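Local coordinates for putative oxidoreductase with NAD(P)-binding Rossmann-fold domain (Clostridium difficile, PDB 3UUW), which is of unknown function but probably acts as an NAD(P)-dependent dehydrogenase of the Gfo/Idh/MocA family, joining a Rossmann-type domain to a C-terminal domain with a broad beta-sheet, at residues Ile85-Gly90 / Lys116-Met121; Ile145-His150 / Glu225-Leu230; Asp166-Val171 / Ile212-His217. All coordinates share one frame; numbering follows the deposited sequence. Where two conformers were deposited one is given.

Contact 1: Ile85-Gly90 / Lys116-Met121; sequences ILLNLG and KNLNLM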
loop_
_atom_site.group_PDB
_atom_site.type_symbol
_atom_site.label_atom_id
_atom_site.label_comp_id
_atom_site.label_asym_id
_atom_site.label_seq_id
_atom_site.Cartn_x
_atom_site.Cartn_y
_atom_site.Cartn_z
ATOM N N ILE A 85 -22.786 -41.462 -16.186
ATOM C CA ILE A 85 -24.122 -41.787 -15.648
ATOM C C ILE A 85 -25.107 -40.608 -15.784
ATOM O O ILE A 85 -26.239 -40.768 -16.256
ATOM C CB ILE A 85 -24.025 -42.191 -14.169
ATOM C CG1 ILE A 85 -23.312 -43.544 -14.035
ATOM C CG2 ILE A 85 -25.413 -42.224 -13.514
ATOM C CD1 ILE A 85 -22.915 -43.886 -12.612
ATOM N N LEU A 86 -24.652 -39.418 -15.401
ATOM C CA LEU A 86 -25.501 -38.231 -15.393
ATOM C C LEU A 86 -25.961 -37.815 -16.782
ATOM O O LEU A 86 -27.133 -37.564 -17.004
ATOM C CB LEU A 86 -24.763 -37.064 -14.714
ATOM C CG LEU A 86 -24.465 -37.243 -13.219
ATOM C CD1 LEU A 86 -23.668 -36.036 -12.641
ATOM C CD2 LEU A 86 -25.772 -37.445 -12.454
ATOM N N LEU A 87 -25.020 -37.770 -17.717
ATOM C CA LEU A 87 -25.342 -37.406 -19.085
ATOM C C LEU A 87 -26.310 -38.430 -19.681
ATOM O O LEU A 87 -27.246 -38.075 -20.384
ATOM C CB LEU A 87 -24.063 -37.268 -19.925
ATOM C CG LEU A 87 -23.118 -36.133 -19.541
ATOM C CD1 LEU A 87 -21.816 -36.221 -20.344
ATOM C CD2 LEU A 87 -23.788 -34.772 -19.710
ATOM N N ASN A 88 -26.127 -39.702 -19.361
ATOM C CA ASN A 88 -27.016 -40.719 -19.896
ATOM C C ASN A 88 -28.420 -40.667 -19.285
ATOM O O ASN A 88 -29.377 -41.146 -19.903
ATOM C CB ASN A 88 -26.383 -42.105 -19.806
ATOM C CG ASN A 88 -25.416 -42.353 -20.939
ATOM O OD1 ASN A 88 -25.715 -42.036 -22.088
ATOM N ND2 ASN A 88 -24.268 -42.930 -20.636
ATOM N N LEU A 89 -28.533 -40.049 -18.104
ATOM C CA LEU A 89 -29.812 -39.809 -17.454
ATOM C C LEU A 89 -30.432 -38.453 -17.847
ATOM O O LEU A 89 -31.492 -38.088 -17.335
ATOM C CB LEU A 89 -29.687 -39.927 -15.928
ATOM C CG LEU A 89 -29.621 -41.347 -15.370
ATOM C CD1 LEU A 89 -29.235 -41.299 -13.896
ATOM C CD2 LEU A 89 -30.963 -42.091 -15.585
ATOM N N GLY A 90 -29.783 -37.720 -18.755
ATOM C CA GLY A 90 -30.369 -36.513 -19.347
ATOM C C GLY A 90 -30.235 -35.236 -18.547
ATOM O O GLY A 90 -31.032 -34.317 -18.719
ATOM N N LYS A 116 -26.396 -35.714 -26.494
ATOM C CA LYS A 116 -27.601 -35.612 -25.663
ATOM C C LYS A 116 -28.183 -34.194 -25.621
ATOM O O LYS A 116 -29.217 -33.963 -24.992
ATOM C CB LYS A 116 -27.288 -36.101 -24.233
ATOM C CG LYS A 116 -26.843 -37.564 -24.116
ATOM C CD LYS A 116 -27.953 -38.543 -24.375
ATOM C CE LYS A 116 -28.973 -38.572 -23.244
ATOM N NZ LYS A 116 -30.119 -39.450 -23.604
ATOM N N ASN A 117 -27.527 -33.257 -26.303
ATOM C CA ASN A 117 -27.886 -31.845 -26.279
ATOM C C ASN A 117 -27.887 -31.303 -24.850
ATOM O O ASN A 117 -28.834 -30.628 -24.403
ATOM C CB ASN A 117 -29.224 -31.591 -26.965
ATOM C CG ASN A 117 -29.135 -30.434 -27.908
ATOM O OD1 ASN A 117 -29.343 -29.284 -27.523
ATOM N ND2 ASN A 117 -28.729 -30.722 -29.153
ATOM N N LEU A 118 -26.802 -31.601 -24.138
ATOM C CA LEU A 118 -26.637 -31.173 -22.757
ATOM C C LEU A 118 -25.361 -30.353 -22.591
ATOM O O LEU A 118 -24.387 -30.542 -23.325
ATOM C CB LEU A 118 -26.550 -32.394 -21.848
ATOM C CG LEU A 118 -27.787 -33.277 -21.818
ATOM C CD1 LEU A 118 -27.466 -34.581 -21.072
ATOM C CD2 LEU A 118 -28.979 -32.553 -21.181
ATOM N N ASN A 119 -25.380 -29.429 -21.638
ATOM C CA ASN A 119 -24.219 -28.624 -21.327
ATOM C C ASN A 119 -23.379 -29.335 -20.282
ATOM O O ASN A 119 -23.904 -29.812 -19.254
ATOM C CB ASN A 119 -24.626 -27.253 -20.780
ATOM C CG ASN A 119 -25.277 -26.378 -21.827
ATOM O OD1 ASN A 119 -24.954 -26.480 -23.019
ATOM N ND2 ASN A 119 -26.195 -25.502 -21.391
ATOM N N LEU A 120 -22.102 -29.466 -20.595
ATOM C CA LEU A 120 -21.101 -30.020 -19.676
ATOM C C LEU A 120 -20.115 -28.887 -19.505
ATOM O O LEU A 120 -19.402 -28.552 -20.453
ATOM C CB LEU A 120 -20.431 -31.258 -20.295
ATOM C CG LEU A 120 -19.273 -31.889 -19.515
ATOM C CD1 LEU A 120 -19.694 -32.289 -18.124
ATOM C CD2 LEU A 120 -18.709 -33.103 -20.314
ATOM N N MET A 121 -20.137 -28.251 -18.331
ATOM C CA MET A 121 -19.309 -27.076 -18.055
ATOM C C MET A 121 -18.311 -27.360 -16.940
ATOM O O MET A 121 -18.675 -27.943 -15.909
ATOM C CB MET A 121 -20.193 -25.923 -17.612
ATOM C CG MET A 121 -19.503 -24.586 -17.518
ATOM S SD MET A 121 -20.687 -23.341 -16.949
ATOM C CE MET A 121 -19.671 -21.859 -17.127
HETATM O O HOH W 1 -28.712 -42.197 -22.720
#
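Leu118 reaches across with both methyl groups to the C-terminal end of helix 79-88. Its CD1 lies 3.9 Å from Leu87 CD2 and also touches the carbonyl oxygen of Leu87. The other branch, Leu118 CD2, comes to 3.7 Å from Gly90 O. Leu87 and Leu118 lie alongside each other, pointing opposite ways, and deeper in, Leu87 CD1 meets Leu120 CD2 more loosely at 4.4 Å. This leucine cluster is the tightly packed part of the contact, and it continues onto Leu112 and Leu109 of helix 103-116 and Val93 of strand 92-95. It sits in the Rossmann-type domain, where 120-122 is an edge strand of the parallel sheet within this chain, next to 92-95, and helix 103-116 makes the crossover between those two strands. Gly90 ends helix 79-88 in a Schellman motif with a positive phi of 83°, and its N bonds back to Leu87 O at 3.0 Å. Asn117 closes helix 103-116 in the same way, just ahead of Leu118. Toward solvent the contact becomes polar and indirect. The Lys116 chain is bent at chi2 and chi3 (-71° and -72°), and it runs past the helix end with CE 3.4 Å from Leu87 O, a contact of carbon with oxygen. Its ammonium group stays 4.1 Å from Asn88 O, measured from NZ. A water spans this interval, accepting from Lys116 NZ and donating to both the carbonyl oxygen and OD1 of the exposed Asn88.

Contact 2: Ile145-His150 / Glu225-Leu230; sequences INICKH and EQVEIL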
loop_
_atom_site.group_PDB
_atom_site.type_symbol
_atom_site.label_atom_id
_atom_site.label_comp_id
_atom_site.label_asym_id
_atom_site.label_seq_id
_atom_site.Cartn_x
_atom_site.Cartn_y
_atom_site.Cartn_z
ATOM N N ILE A 145 1.986 -10.337 -20.076
ATOM C CA ILE A 145 1.109 -10.652 -18.959
ATOM C C ILE A 145 1.884 -11.558 -18.022
ATOM O O ILE A 145 2.597 -12.455 -18.465
ATOM C CB ILE A 145 -0.184 -11.343 -19.420
ATOM C CG1 ILE A 145 -0.976 -10.435 -20.353
ATOM C CG2 ILE A 145 -1.063 -11.724 -18.217
ATOM C CD1 ILE A 145 -2.235 -11.085 -20.906
ATOM N N ASN A 146 1.756 -11.300 -16.740
ATOM C CA ASN A 146 2.359 -12.169 -15.720
ATOM C C ASN A 146 1.259 -12.699 -14.809
ATOM O O ASN A 146 0.428 -11.926 -14.337
ATOM C CB ASN A 146 3.394 -11.398 -14.885
ATOM C CG ASN A 146 4.488 -10.803 -15.723
ATOM O OD1 ASN A 146 5.155 -11.494 -16.490
ATOM N ND2 ASN A 146 4.686 -9.491 -15.583
ATOM N N ILE A 147 1.274 -13.996 -14.526
ATOM C CA ILE A 147 0.288 -14.588 -13.648
ATOM C C ILE A 147 0.995 -15.472 -12.665
ATOM O O ILE A 147 1.752 -16.335 -13.062
ATOM C CB ILE A 147 -0.758 -15.450 -14.398
ATOM C CG1 ILE A 147 -1.430 -14.652 -15.531
ATOM C CG2 ILE A 147 -1.786 -15.986 -13.395
ATOM C CD1 ILE A 147 -2.407 -15.508 -16.398
ATOM N N CYS A 148 0.744 -15.269 -11.378
ATOM C CA CYS A 148 1.325 -16.150 -10.383
ATOM C C CYS A 148 0.309 -16.589 -9.354
ATOM O O CYS A 148 -0.688 -15.903 -9.122
ATOM C CB CYS A 148 2.494 -15.499 -9.678
ATOM S SG CYS A 148 2.025 -14.132 -8.669
ATOM N N LYS A 149 0.581 -17.739 -8.739
ATOM C CA LYS A 149 -0.266 -18.302 -7.693
ATOM C C LYS A 149 0.631 -19.084 -6.755
ATOM O O LYS A 149 1.027 -20.214 -7.062
ATOM C CB LYS A 149 -1.361 -19.191 -8.283
ATOM C CG LYS A 149 -2.376 -19.670 -7.295
ATOM C CD LYS A 149 -3.530 -20.376 -8.009
ATOM C CE LYS A 149 -4.728 -20.592 -7.095
ATOM N NZ LYS A 149 -4.464 -21.571 -6.011
ATOM N N HIS A 150 0.938 -18.468 -5.618
ATOM C CA HIS A 150 1.883 -19.016 -4.662
ATOM C C HIS A 150 1.194 -19.423 -3.387
ATOM O O HIS A 150 0.160 -18.863 -3.019
ATOM C CB HIS A 150 2.960 -17.997 -4.331
ATOM C CG HIS A 150 3.691 -17.475 -5.530
ATOM N ND1 HIS A 150 4.124 -18.296 -6.550
ATOM C CD2 HIS A 150 4.103 -16.224 -5.853
ATOM C CE1 HIS A 150 4.765 -17.571 -7.453
ATOM N NE2 HIS A 150 4.777 -16.312 -7.044
ATOM N N GLU A 225 -2.192 -14.537 -5.184
ATOM C CA GLU A 225 -2.471 -14.751 -6.593
ATOM C C GLU A 225 -2.399 -13.373 -7.197
ATOM O O GLU A 225 -2.823 -12.405 -6.585
ATOM C CB GLU A 225 -3.831 -15.401 -6.836
ATOM C CG GLU A 225 -4.148 -15.618 -8.316
ATOM C CD GLU A 225 -5.316 -16.547 -8.555
ATOM O OE1 GLU A 225 -5.589 -17.401 -7.682
ATOM O OE2 GLU A 225 -5.955 -16.415 -9.626
ATOM N N GLN A 226 -1.821 -13.272 -8.393
ATOM C CA GLN A 226 -1.787 -12.000 -9.075
ATOM C C GLN A 226 -1.784 -12.176 -10.576
ATOM O O GLN A 226 -1.097 -13.050 -11.085
ATOM C CB GLN A 226 -0.523 -11.219 -8.685
ATOM C CG GLN A 226 -0.461 -9.850 -9.329
ATOM C CD GLN A 226 0.757 -9.082 -8.887
ATOM O OE1 GLN A 226 0.790 -8.533 -7.799
ATOM N NE2 GLN A 226 1.760 -9.043 -9.739
ATOM N N VAL A 227 -2.603 -11.375 -11.257
ATOM C CA VAL A 227 -2.527 -11.206 -12.709
ATOM C C VAL A 227 -2.084 -9.750 -12.962
ATOM O O VAL A 227 -2.623 -8.819 -12.362
ATOM C CB VAL A 227 -3.869 -11.442 -13.363
ATOM C CG1 VAL A 227 -3.859 -10.950 -14.833
ATOM C CG2 VAL A 227 -4.251 -12.884 -13.210
ATOM N N GLU A 228 -1.080 -9.577 -13.807
ATOM C CA GLU A 228 -0.548 -8.262 -14.157
ATOM C C GLU A 228 -0.504 -8.190 -15.658
ATOM O O GLU A 228 0.109 -9.069 -16.314
ATOM C CB GLU A 228 0.858 -8.091 -13.614
ATOM C CG GLU A 228 1.546 -6.796 -13.990
ATOM C CD GLU A 228 2.862 -6.696 -13.282
ATOM O OE1 GLU A 228 3.764 -7.488 -13.634
ATOM O OE2 GLU A 228 2.980 -5.866 -12.348
ATOM N N ILE A 229 -1.142 -7.166 -16.207
ATOM C CA ILE A 229 -1.139 -6.939 -17.634
ATOM C C ILE A 229 -0.403 -5.642 -17.948
ATOM O O ILE A 229 -0.789 -4.576 -17.446
ATOM C CB ILE A 229 -2.573 -6.857 -18.183
ATOM C CG1 ILE A 229 -3.345 -8.155 -17.909
ATOM C CG2 ILE A 229 -2.580 -6.493 -19.717
ATOM C CD1 ILE A 229 -4.810 -8.083 -18.378
ATOM N N LEU A 230 0.656 -5.742 -18.746
ATOM C CA LEU A 230 1.415 -4.573 -19.223
ATOM C C LEU A 230 0.911 -4.215 -20.627
ATOM O O LEU A 230 1.007 -5.022 -21.558
ATOM C CB LEU A 230 2.921 -4.852 -19.268
ATOM C CG LEU A 230 3.719 -4.983 -17.962
ATOM C CD1 LEU A 230 3.408 -6.279 -17.241
ATOM C CD2 LEU A 230 5.214 -4.910 -18.267
HETATM O O HOH W 2 1.713 -11.457 -11.617
#
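Asn146 O is gripped from several directions: Glu228 N donates to it at 2.8 Å, a water adds a weak bond, and the CA-H of Val227 lies against it with CA 3.4 Å away. The water in turn accepts from Gln226 NE2, bridging the backbone to that side chain. Asn146 N returns a bond to Glu228 O at 2.8 Å, completing a hydrogen-bonded pair, and Cys148 with Gln226 repeats the pattern two residues along, past the non-hydrogen-bonded pair Ile147-Val227. Strands 142-150 and 224-231 thus run antiparallel in the centre of the mixed sheet of the C-terminal domain, with their side chains alternating between its faces. Asn146 has CG anti to the carbonyl carbon (chi1 -58°), and its ND2 donates at 2.9 Å to the anti lone pair of Glu228 OE1. The carboxylate oxygen lies close to the amide plane, although the two planar groups are turned 67° apart. Glu228 OE2 forms a salt bridge with Arg237, so both carboxylate oxygens are engaged. The other face is apolar around Ile145, Ile147, Val227 and Ile229: Ile147 CG2 meets Val227 CG2 at 4.0 Å, and Ile145 and Ile147 also pack on helix 160-179. Further along this face Lys149 crosses Glu225, bringing CE to 3.4 Å from OE1, but their charges are engaged with others: Lys149 NZ with Asp167, and Glu225 OE2 with Arg126 and Tyr132.

Contact 3: Asp166-Val171 / Ile212-His217; sequences DDYIHV and INTSMH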
loop_
_atom_site.group_PDB
_atom_site.type_symbol
_atom_site.label_atom_id
_atom_site.label_comp_id
_atom_site.label_asym_id
_atom_site.label_seq_id
_atom_site.Cartn_x
_atom_site.Cartn_y
_atom_site.Cartn_z
ATOM N N ASP A 166 -4.559 -30.084 -10.758
ATOM C CA ASP A 166 -5.500 -29.648 -9.725
ATOM C C ASP A 166 -5.447 -28.152 -9.445
ATOM O O ASP A 166 -6.479 -27.537 -9.176
ATOM C CB ASP A 166 -5.196 -30.397 -8.424
ATOM C CG ASP A 166 -6.252 -30.185 -7.358
ATOM O OD1 ASP A 166 -7.459 -30.341 -7.662
ATOM O OD2 ASP A 166 -5.868 -29.893 -6.202
ATOM N N ASP A 167 -4.250 -27.567 -9.492
ATOM C CA ASP A 167 -4.089 -26.169 -9.113
ATOM C C ASP A 167 -3.404 -25.293 -10.153
ATOM O O ASP A 167 -3.897 -24.213 -10.458
ATOM C CB ASP A 167 -3.365 -26.065 -7.785
ATOM C CG ASP A 167 -3.619 -24.731 -7.082
ATOM O OD1 ASP A 167 -4.414 -23.902 -7.591
ATOM O OD2 ASP A 167 -3.016 -24.505 -6.014
ATOM N N TYR A 168 -2.286 -25.741 -10.720
ATOM C CA TYR A 168 -1.620 -24.942 -11.750
ATOM C C TYR A 168 -2.535 -24.743 -12.957
ATOM O O TYR A 168 -2.375 -23.780 -13.707
ATOM C CB TYR A 168 -0.337 -25.600 -12.199
ATOM C CG TYR A 168 0.597 -24.764 -13.050
ATOM C CD1 TYR A 168 1.018 -23.491 -12.647
ATOM C CD2 TYR A 168 1.141 -25.285 -14.196
ATOM C CE1 TYR A 168 1.929 -22.743 -13.422
ATOM C CE2 TYR A 168 2.050 -24.537 -14.993
ATOM C CZ TYR A 168 2.453 -23.283 -14.585
ATOM O OH TYR A 168 3.368 -22.584 -15.359
ATOM N N ILE A 169 -3.510 -25.632 -13.109
ATOM C CA ILE A 169 -4.463 -25.548 -14.210
ATOM C C ILE A 169 -5.193 -24.207 -14.185
ATOM O O ILE A 169 -5.554 -23.678 -15.243
ATOM C CB ILE A 169 -5.470 -26.739 -14.196
ATOM C CG1 ILE A 169 -6.220 -26.850 -15.531
ATOM C CG2 ILE A 169 -6.456 -26.611 -13.021
ATOM C CD1 ILE A 169 -7.032 -28.136 -15.634
ATOM N N HIS A 170 -5.428 -23.661 -12.994
ATOM C CA HIS A 170 -6.071 -22.348 -12.900
ATOM C C HIS A 170 -5.228 -21.241 -13.510
ATOM O O HIS A 170 -5.766 -20.344 -14.162
ATOM C CB HIS A 170 -6.390 -21.968 -11.458
ATOM C CG HIS A 170 -7.563 -22.689 -10.888
ATOM N ND1 HIS A 170 -8.834 -22.588 -11.416
ATOM C CD2 HIS A 170 -7.666 -23.489 -9.800
ATOM C CE1 HIS A 170 -9.665 -23.315 -10.690
ATOM N NE2 HIS A 170 -8.982 -23.865 -9.697
ATOM N N VAL A 171 -3.922 -21.315 -13.296
ATOM C CA VAL A 171 -2.982 -20.343 -13.847
ATOM C C VAL A 171 -2.949 -20.440 -15.383
ATOM O O VAL A 171 -3.079 -19.425 -16.106
ATOM C CB VAL A 171 -1.577 -20.527 -13.208
ATOM C CG1 VAL A 171 -0.565 -19.571 -13.839
ATOM C CG2 VAL A 171 -1.639 -20.296 -11.695
ATOM N N ILE A 212 2.928 -14.677 -22.122
ATOM C CA ILE A 212 2.410 -14.772 -20.777
ATOM C C ILE A 212 3.425 -15.536 -19.954
ATOM O O ILE A 212 3.928 -16.577 -20.385
ATOM C CB ILE A 212 1.067 -15.518 -20.683
ATOM C CG1 ILE A 212 0.003 -14.867 -21.567
ATOM C CG2 ILE A 212 0.601 -15.551 -19.227
ATOM C CD1 ILE A 212 -0.002 -15.365 -23.009
ATOM N N ASN A 213 3.749 -14.995 -18.792
ATOM C CA ASN A 213 4.648 -15.649 -17.865
ATOM C C ASN A 213 3.859 -16.132 -16.688
ATOM O O ASN A 213 3.314 -15.327 -15.937
ATOM C CB ASN A 213 5.726 -14.672 -17.431
ATOM C CG ASN A 213 6.471 -14.099 -18.612
ATOM O OD1 ASN A 213 7.227 -14.813 -19.269
ATOM N ND2 ASN A 213 6.226 -12.828 -18.927
ATOM N N THR A 214 3.833 -17.458 -16.522
ATOM C CA THR A 214 3.058 -18.124 -15.483
ATOM C C THR A 214 3.974 -18.700 -14.453
ATOM O O THR A 214 5.030 -19.204 -14.792
ATOM C CB THR A 214 2.207 -19.273 -16.066
ATOM O OG1 THR A 214 3.042 -20.243 -16.719
ATOM C CG2 THR A 214 1.197 -18.725 -17.080
ATOM N N SER A 215 3.582 -18.619 -13.179
ATOM C CA SER A 215 4.448 -19.062 -12.068
ATOM C C SER A 215 3.684 -19.528 -10.817
ATOM O O SER A 215 2.734 -18.894 -10.388
ATOM C CB SER A 215 5.378 -17.909 -11.685
ATOM O OG SER A 215 6.198 -18.211 -10.568
ATOM N N MET A 216 4.164 -20.607 -10.203
ATOM C CA MET A 216 3.550 -21.159 -9.008
ATOM C C MET A 216 4.627 -21.750 -8.072
ATOM O O MET A 216 5.292 -22.736 -8.400
ATOM C CB MET A 216 2.509 -22.232 -9.391
ATOM C CG MET A 216 2.063 -23.128 -8.208
ATOM S SD MET A 216 0.684 -24.225 -8.602
ATOM C CE MET A 216 -0.671 -23.025 -8.687
ATOM N N HIS A 217 4.775 -21.139 -6.898
ATOM C CA HIS A 217 5.701 -21.614 -5.869
ATOM C C HIS A 217 4.856 -22.118 -4.710
ATOM O O HIS A 217 4.080 -21.369 -4.106
ATOM C CB HIS A 217 6.629 -20.497 -5.418
ATOM C CG HIS A 217 7.721 -20.943 -4.510
ATOM N ND1 HIS A 217 8.374 -20.078 -3.660
ATOM C CD2 HIS A 217 8.280 -22.157 -4.318
ATOM C CE1 HIS A 217 9.294 -20.744 -2.983
ATOM N NE2 HIS A 217 9.255 -22.008 -3.359
#
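Helix 160-179 lies across one face of the mixed sheet in the C-terminal domain, and here its Asp166-Val171 part packs on strand 211-217. The two short segments run roughly antiparallel, 152° between their N-to-C directions, with axes 8.9 Å apart. Tyr168, Val171, Thr214 and Met216 carry the interface. Tyr168 has CG anti to the backbone N (chi1 -168°). Its side chain crosses that of Thr214 at about a right angle, and Tyr168 OH hydrogen-bonds to Thr214 OG1 at 2.7 Å. Either oxygen could supply the proton. The pair is buried, and His203 on the adjoining strand 198-206 contributes further: its ND1 bonds to Tyr168 OH, and its carbonyl oxygen makes a weak bond with Thr214 OG1. Beside this hydroxyl pair, Val171 CG1 touches Thr214 CB at 3.6 Å. Met216 runs alongside Tyr168, pointing the opposite way. Its CB touches Tyr168 CD1 at 3.8 Å, and SD lies 5.3 Å from the centroid of the Tyr168 ring, an oblique Met-aromatic contact. The chain then bends at chi3 (-72°), which places CE 3.7 Å from Tyr168 CA, in a position where it also meets Asp167 CG at 3.8 Å and Val171 CG2 at 4.2 Å. One methyl group thus touches Asp167, Tyr168 and, a turn further on, Val171. The Asp167 side chain slants over that of Met216, while its charge is met by Arg218. On the far side of the helix, Ile169 packs on helix 295-305. Such a helix covering one face of a broad, mostly antiparallel sheet is characteristic of the C-terminal domain of Gfo/Idh/MocA oxidoreductases.

How the contacts relate
Contact 1 stands apart in the Rossmann-type domain, at the edge of its parallel sheet and on the other side of the chain's centre, about 35 Å from contact 2 and 30 Å from contact 3 between centres. It is partly surface and mainly leucine packing, with water as the polar link. Contacts 2 and 3 belong to one sheet, their centres about 9 Å apart, and share it directly: strands 142-150 and 211-217 are parallel neighbours, with Asn213 probably bonded to both Ile145 O and Ile147 N. Contact 2 is strand-to-strand and rich in backbone bonds; contact 3, more deeply buried, is helix-on-sheet, held by a hydroxyl pair and by methionine and valine packing.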